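Local coordinates for protein beta-lactamase (Klebsiella pneumoniae, PDB 6KBY) that probably hydrolyses beta-lactam antibiotics as a class C serine beta-lactamase, and here carries adenosine monophosphate bound in its pocket, at residues L52-P57 with Y205-N210; T18-I23 with Y48-A53. All coordinates share one frame; numbering follows the deposited sequence.

Contact 1: L52-P57 with Y205-N210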
loop_
_atom_site.group_PDB
_atom_site.type_symbol
_atom_site.label_atom_id
_atom_site.label_comp_id
_atom_site.label_asym_id
_atom_site.label_seq_id
_atom_site.Cartn_x
_atom_site.Cartn_y
_atom_site.Cartn_z
ATOM N N LEU A 52 5.931 0.985 22.386
ATOM C CA LEU A 52 5.660 2.406 22.565
ATOM C C LEU A 52 5.363 3.098 21.243
ATOM O O LEU A 52 6.139 2.986 20.287
ATOM C CB LEU A 52 6.863 3.095 23.204
ATOM C CG LEU A 52 7.313 2.522 24.541
ATOM C CD1 LEU A 52 8.521 3.290 25.072
ATOM C CD2 LEU A 52 6.161 2.551 25.522
ATOM N N ALA A 53 4.267 3.861 21.232
ATOM C CA ALA A 53 3.984 4.787 20.144
ATOM C C ALA A 53 4.880 6.017 20.209
ATOM O O ALA A 53 5.182 6.619 19.175
ATOM C CB ALA A 53 2.521 5.214 20.221
ATOM N N ALA A 54 5.308 6.404 21.411
ATOM C CA ALA A 54 6.197 7.541 21.601
ATOM C C ALA A 54 7.062 7.268 22.820
ATOM O O ALA A 54 6.601 6.659 23.787
ATOM C CB ALA A 54 5.404 8.834 21.816
ATOM N N LYS A 55 8.314 7.721 22.767
ATOM C CA LYS A 55 9.243 7.494 23.869
ATOM C C LYS A 55 9.156 8.563 24.951
ATOM O O LYS A 55 9.241 8.244 26.143
ATOM C CB LYS A 55 10.676 7.451 23.344
ATOM C CG LYS A 55 10.957 6.317 22.389
ATOM C CD LYS A 55 12.419 6.308 21.997
ATOM C CE LYS A 55 12.692 5.273 20.927
ATOM N NZ LYS A 55 14.137 5.203 20.576
ATOM N N GLN A 56 9.000 9.822 24.562
ATOM C CA GLN A 56 9.106 10.921 25.511
ATOM C C GLN A 56 8.184 12.076 25.133
ATOM O O GLN A 56 8.436 12.774 24.152
ATOM C CB GLN A 56 10.555 11.407 25.588
ATOM C CG GLN A 56 10.828 12.373 26.726
ATOM C CD GLN A 56 10.186 11.937 28.027
ATOM O OE1 GLN A 56 10.337 10.791 28.456
ATOM N NE2 GLN A 56 9.457 12.849 28.661
ATOM N N PRO A 57 7.097 12.273 25.897
ATOM C CA PRO A 57 6.623 11.424 26.998
ATOM C C PRO A 57 6.162 10.052 26.509
ATOM O O PRO A 57 5.668 9.924 25.388
ATOM C CB PRO A 57 5.423 12.203 27.548
ATOM C CG PRO A 57 5.658 13.609 27.127
ATOM C CD PRO A 57 6.299 13.504 25.781
ATOM N N TYR A 205 -1.423 9.481 17.418
ATOM C CA TYR A 205 -0.535 9.430 16.266
ATOM C C TYR A 205 0.876 9.138 16.765
ATOM O O TYR A 205 1.533 10.005 17.359
ATOM C CB TYR A 205 -0.636 10.759 15.523
ATOM C CG TYR A 205 0.129 10.915 14.221
ATOM C CD1 TYR A 205 0.824 9.859 13.628
ATOM C CD2 TYR A 205 0.161 12.153 13.591
ATOM C CE1 TYR A 205 1.530 10.052 12.443
ATOM C CE2 TYR A 205 0.850 12.347 12.421
ATOM C CZ TYR A 205 1.532 11.303 11.847
ATOM O OH TYR A 205 2.211 11.536 10.675
ATOM N N ALA A 206 1.328 7.905 16.551
ATOM C CA ALA A 206 2.663 7.509 16.971
ATOM C C ALA A 206 3.706 8.408 16.328
ATOM O O ALA A 206 3.511 8.934 15.230
ATOM C CB ALA A 206 2.933 6.069 16.537
ATOM N N TRP A 207 4.828 8.578 17.022
ATOM C CA TRP A 207 5.998 9.190 16.421
ATOM C C TRP A 207 6.823 8.109 15.739
ATOM O O TRP A 207 6.892 6.973 16.217
ATOM C CB TRP A 207 6.822 9.929 17.479
ATOM C CG TRP A 207 6.169 11.218 17.852
ATOM C CD1 TRP A 207 5.312 11.438 18.889
ATOM C CD2 TRP A 207 6.275 12.456 17.144
ATOM N NE1 TRP A 207 4.891 12.751 18.883
ATOM C CE2 TRP A 207 5.470 13.395 17.821
ATOM C CE3 TRP A 207 6.973 12.861 16.005
ATOM C CZ2 TRP A 207 5.353 14.721 17.396
ATOM C CZ3 TRP A 207 6.860 14.180 15.590
ATOM C CH2 TRP A 207 6.052 15.089 16.280
ATOM N N GLY A 208 7.402 8.456 14.596
ATOM C CA GLY A 208 8.360 7.584 13.962
ATOM C C GLY A 208 9.755 7.897 14.437
ATOM O O GLY A 208 10.036 9.006 14.879
ATOM N N TYR A 209 10.646 6.917 14.360
ATOM C CA TYR A 209 12.016 7.094 14.825
ATOM C C TYR A 209 12.967 6.801 13.674
ATOM O O TYR A 209 13.006 5.674 13.166
ATOM C CB TYR A 209 12.279 6.262 16.087
ATOM C CG TYR A 209 11.456 6.841 17.215
ATOM C CD1 TYR A 209 10.138 6.451 17.415
ATOM C CD2 TYR A 209 11.965 7.859 18.015
ATOM C CE1 TYR A 209 9.364 7.028 18.398
ATOM C CE2 TYR A 209 11.202 8.439 19.006
ATOM C CZ TYR A 209 9.902 8.021 19.195
ATOM O OH TYR A 209 9.128 8.597 20.172
ATOM N N ASN A 210 13.697 7.832 13.238
ATOM C CA ASN A 210 14.518 7.738 12.037
ATOM C C ASN A 210 15.828 7.013 12.345
ATOM O O ASN A 210 16.021 6.452 13.429
ATOM C CB ASN A 210 14.690 9.111 11.379
ATOM C CG ASN A 210 15.561 10.061 12.193
ATOM O OD1 ASN A 210 16.187 9.671 13.180
ATOM N ND2 ASN A 210 15.613 11.321 11.767
#
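Tyr-209 reaches across to 52-57 with its ring and hydroxyl, and Lys-55 and Ala-54 are the residues that receive it. The phenol is gripped at its tip: the backbone N of Lys-55 gives a hydrogen bond to Tyr-209 OH, 2.9 Å long and fairly straight at 160°. Ala-54 sits just before that amide, its CA 3.4 Å from the same OH and near the plane of the ring. The side chain of Lys-55 then runs back over one face of the phenol, the two groups sliding past each other in opposite directions. CG starts beside the backbone N (chi1 -63°), within 3.8 Å of Tyr-209 CZ, and from there the extended chain carries CE over the face in a CH-pi contact, 4.0 Å from the ring centroid. NZ ends off-centre in a cation-pi arrangement, 4.8 Å from the centroid of Tyr-209. At the other end of the contact, Ala-53 takes up Trp-207 and Ala-206: its O accepts a backbone hydrogen bond from Trp-207 N (2.9 Å), and the methyls of Ala-53 and Ala-206 meet with their CB atoms 3.8 Å apart. Between these two sites the CB of Ala-54 comes up to the edge of the indole at Trp-207 CD1. Within 52-57, Ala-53 and Ala-54 both face Gln-59 in a classic beta bulge, at the corner where the chain turns.

Two short hairpins are thus joined: strand 54-55 pairs with 58-60 and strand 208-209 with 215-216. Pro-33 packs against both Lys-55 and Tyr-209, Asn-347 ND2 is hydrogen-bonded to Leu-52 O, and Pro-215 of the second hairpin lies against Trp-207 and Tyr-209.

Contact 2: T18-I23 with Y48-A53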
loop_
_atom_site.group_PDB
_atom_site.type_symbol
_atom_site.label_atom_id
_atom_site.label_comp_id
_atom_site.label_asym_id
_atom_site.label_seq_id
_atom_site.Cartn_x
_atom_site.Cartn_y
_atom_site.Cartn_z
ATOM N N THR A 18 2.940 -17.572 18.268
ATOM C CA THR A 18 3.718 -17.461 17.039
ATOM C C THR A 18 4.121 -16.020 16.775
ATOM O O THR A 18 5.277 -15.733 16.438
ATOM C CB THR A 18 2.911 -18.002 15.861
ATOM O OG1 THR A 18 2.649 -19.390 16.078
ATOM C CG2 THR A 18 3.676 -17.826 14.554
ATOM N N VAL A 19 3.172 -15.098 16.913
ATOM C CA VAL A 19 3.446 -13.695 16.611
ATOM C C VAL A 19 4.405 -13.100 17.639
ATOM O O VAL A 19 5.421 -12.494 17.279
ATOM C CB VAL A 19 2.134 -12.896 16.492
ATOM C CG1 VAL A 19 2.424 -11.420 16.229
ATOM C CG2 VAL A 19 1.252 -13.469 15.388
ATOM N N ASP A 20 4.110 -13.283 18.934
ATOM C CA ASP A 20 4.988 -12.779 19.991
ATOM C C ASP A 20 6.421 -13.253 19.791
ATOM O O ASP A 20 7.375 -12.482 19.939
ATOM C CB ASP A 20 4.519 -13.291 21.358
ATOM C CG ASP A 20 3.283 -12.595 21.893
ATOM O OD1 ASP A 20 2.800 -11.610 21.304
ATOM O OD2 ASP A 20 2.806 -13.046 22.963
ATOM N N ASP A 21 6.589 -14.543 19.482
ATOM C CA ASP A 21 7.919 -15.134 19.388
ATOM C C ASP A 21 8.731 -14.572 18.236
ATOM O O ASP A 21 9.964 -14.645 18.275
ATOM C CB ASP A 21 7.829 -16.654 19.261
ATOM C CG ASP A 21 7.435 -17.334 20.564
ATOM O OD1 ASP A 21 7.303 -16.642 21.596
ATOM O OD2 ASP A 21 7.250 -18.569 20.546
ATOM N N LEU A 22 8.074 -14.044 17.200
ATOM C CA LEU A 22 8.777 -13.391 16.103
ATOM C C LEU A 22 8.919 -11.888 16.316
ATOM O O LEU A 22 9.961 -11.313 15.987
ATOM C CB LEU A 22 8.051 -13.650 14.781
ATOM C CG LEU A 22 8.099 -15.109 14.333
ATOM C CD1 LEU A 22 7.055 -15.390 13.265
ATOM C CD2 LEU A 22 9.482 -15.457 13.817
ATOM N N ILE A 23 7.888 -11.238 16.855
ATOM C CA ILE A 23 7.889 -9.780 16.946
ATOM C C ILE A 23 8.796 -9.286 18.063
ATOM O O ILE A 23 9.481 -8.271 17.903
ATOM C CB ILE A 23 6.450 -9.254 17.088
ATOM C CG1 ILE A 23 5.657 -9.539 15.807
ATOM C CG2 ILE A 23 6.436 -7.764 17.432
ATOM C CD1 ILE A 23 6.179 -8.810 14.569
ATOM N N TYR A 48 -2.448 -7.543 17.938
ATOM C CA TYR A 48 -1.404 -7.631 18.953
ATOM C C TYR A 48 -0.604 -6.336 18.944
ATOM O O TYR A 48 -0.080 -5.933 17.900
ATOM C CB TYR A 48 -0.501 -8.837 18.687
ATOM C CG TYR A 48 -1.292 -10.125 18.627
ATOM C CD1 TYR A 48 -1.867 -10.652 19.774
ATOM C CD2 TYR A 48 -1.496 -10.799 17.429
ATOM C CE1 TYR A 48 -2.611 -11.819 19.737
ATOM C CE2 TYR A 48 -2.241 -11.977 17.383
ATOM C CZ TYR A 48 -2.790 -12.474 18.541
ATOM O OH TYR A 48 -3.530 -13.638 18.512
ATOM N N ASN A 49 -0.517 -5.683 20.100
ATOM C CA ASN A 49 0.175 -4.411 20.239
ATOM C C ASN A 49 1.408 -4.582 21.109
ATOM O O ASN A 49 1.380 -5.317 22.107
ATOM C CB ASN A 49 -0.752 -3.371 20.855
ATOM C CG ASN A 49 -1.971 -3.125 20.001
ATOM O OD1 ASN A 49 -1.876 -3.051 18.773
ATOM N ND2 ASN A 49 -3.131 -3.028 20.637
ATOM N N TYR A 50 2.483 -3.890 20.738
ATOM C CA TYR A 50 3.770 -4.053 21.402
ATOM C C TYR A 50 4.420 -2.697 21.604
ATOM O O TYR A 50 4.487 -1.895 20.670
ATOM C CB TYR A 50 4.718 -4.887 20.537
ATOM C CG TYR A 50 4.198 -6.257 20.186
ATOM C CD1 TYR A 50 3.392 -6.451 19.069
ATOM C CD2 TYR A 50 4.523 -7.361 20.964
ATOM C CE1 TYR A 50 2.919 -7.707 18.736
ATOM C CE2 TYR A 50 4.052 -8.620 20.642
ATOM C CZ TYR A 50 3.244 -8.785 19.533
ATOM O OH TYR A 50 2.765 -10.031 19.193
ATOM N N GLY A 51 4.943 -2.457 22.806
ATOM C CA GLY A 51 5.857 -1.344 22.968
ATOM C C GLY A 51 5.190 0.019 22.929
ATOM O O GLY A 51 4.056 0.207 23.377
ATOM N N LEU A 52 5.931 0.985 22.386
ATOM C CA LEU A 52 5.660 2.406 22.565
ATOM C C LEU A 52 5.363 3.098 21.243
ATOM O O LEU A 52 6.139 2.986 20.287
ATOM C CB LEU A 52 6.863 3.095 23.204
ATOM C CG LEU A 52 7.313 2.522 24.541
ATOM C CD1 LEU A 52 8.521 3.290 25.072
ATOM C CD2 LEU A 52 6.161 2.551 25.522
ATOM N N ALA A 53 4.267 3.861 21.232
ATOM C CA ALA A 53 3.984 4.787 20.144
ATOM C C ALA A 53 4.880 6.017 20.209
ATOM O O ALA A 53 5.182 6.619 19.175
ATOM C CB ALA A 53 2.521 5.214 20.221
#
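Tyr-50 meets Ile-23, Val-19 and Asp-20 where the N-terminal helix 11-30 packs on an edge strand, 44-50, of the large antiparallel sheet, the helix-on-sheet layer of the serine beta-lactamase fold. Strand and helix segments run in nearly the same direction, 26° apart, with their axes 10.2 Å from each other. Tyr-48 and Tyr-50, two residues apart on the strand, both point at the helix, and Val-19 and Ile-23, one turn apart, point back.

The principal bump is the CG2 methyl of Ile-23. It rests over the centre of the Tyr-50 ring, 3.6 Å from the centroid, in a CH-pi contact, and the two side chains meet at about a right angle. That methyl stands anti to the backbone N, while the CG1 branch sits beside the N (chi1 -66°) and leads away from the strand. Val-19 fills the hollow between the tyrosines: its CG1 lies 4.1 Å from Tyr-48 CD2 and also touches the hydroxyl end of Tyr-50. The Tyr-48 hydroxyl is hydrogen-bonded to Glu-12, earlier on the same helix. Met-35 and Val-37 of the adjoining strand 34-41 pack on Ile-23 from the sheet side, and helix 352-364 meets Val-19 through Ile-362.

Asp-20 closes the contact at the rim of the Tyr-50 ring, with its carboxylate plane 86° from the ring plane. Its OD2 forms a salt bridge with Lys-16, while OD1 uses its anti lone pair to accept the hydrogen bond from Tyr-50 OH, at 2.6 Å.

In the fold
Contacts 1 and 2 follow one another along the chain: strand 44-50 supplies the second, and after corners at Gly-51 and Ala-53 strand 54-55 supplies the first, with their centres about 16 Å apart. Both are mostly buried, though contact 1 includes the exposed Trp-207. Contact 2 belongs to the edge of the large sheet and its helical cover, whereas contact 1 joins two small hairpins beyond that sheet. The chemistry differs accordingly. Backbone groups take part in both hydrogen bonds of contact 1, while contact 2 is made by side chains alone. In each a tyrosine takes the largest share, its hydroxyl accepting from an amide in contact 1 and donating to a carboxylate in contact 2.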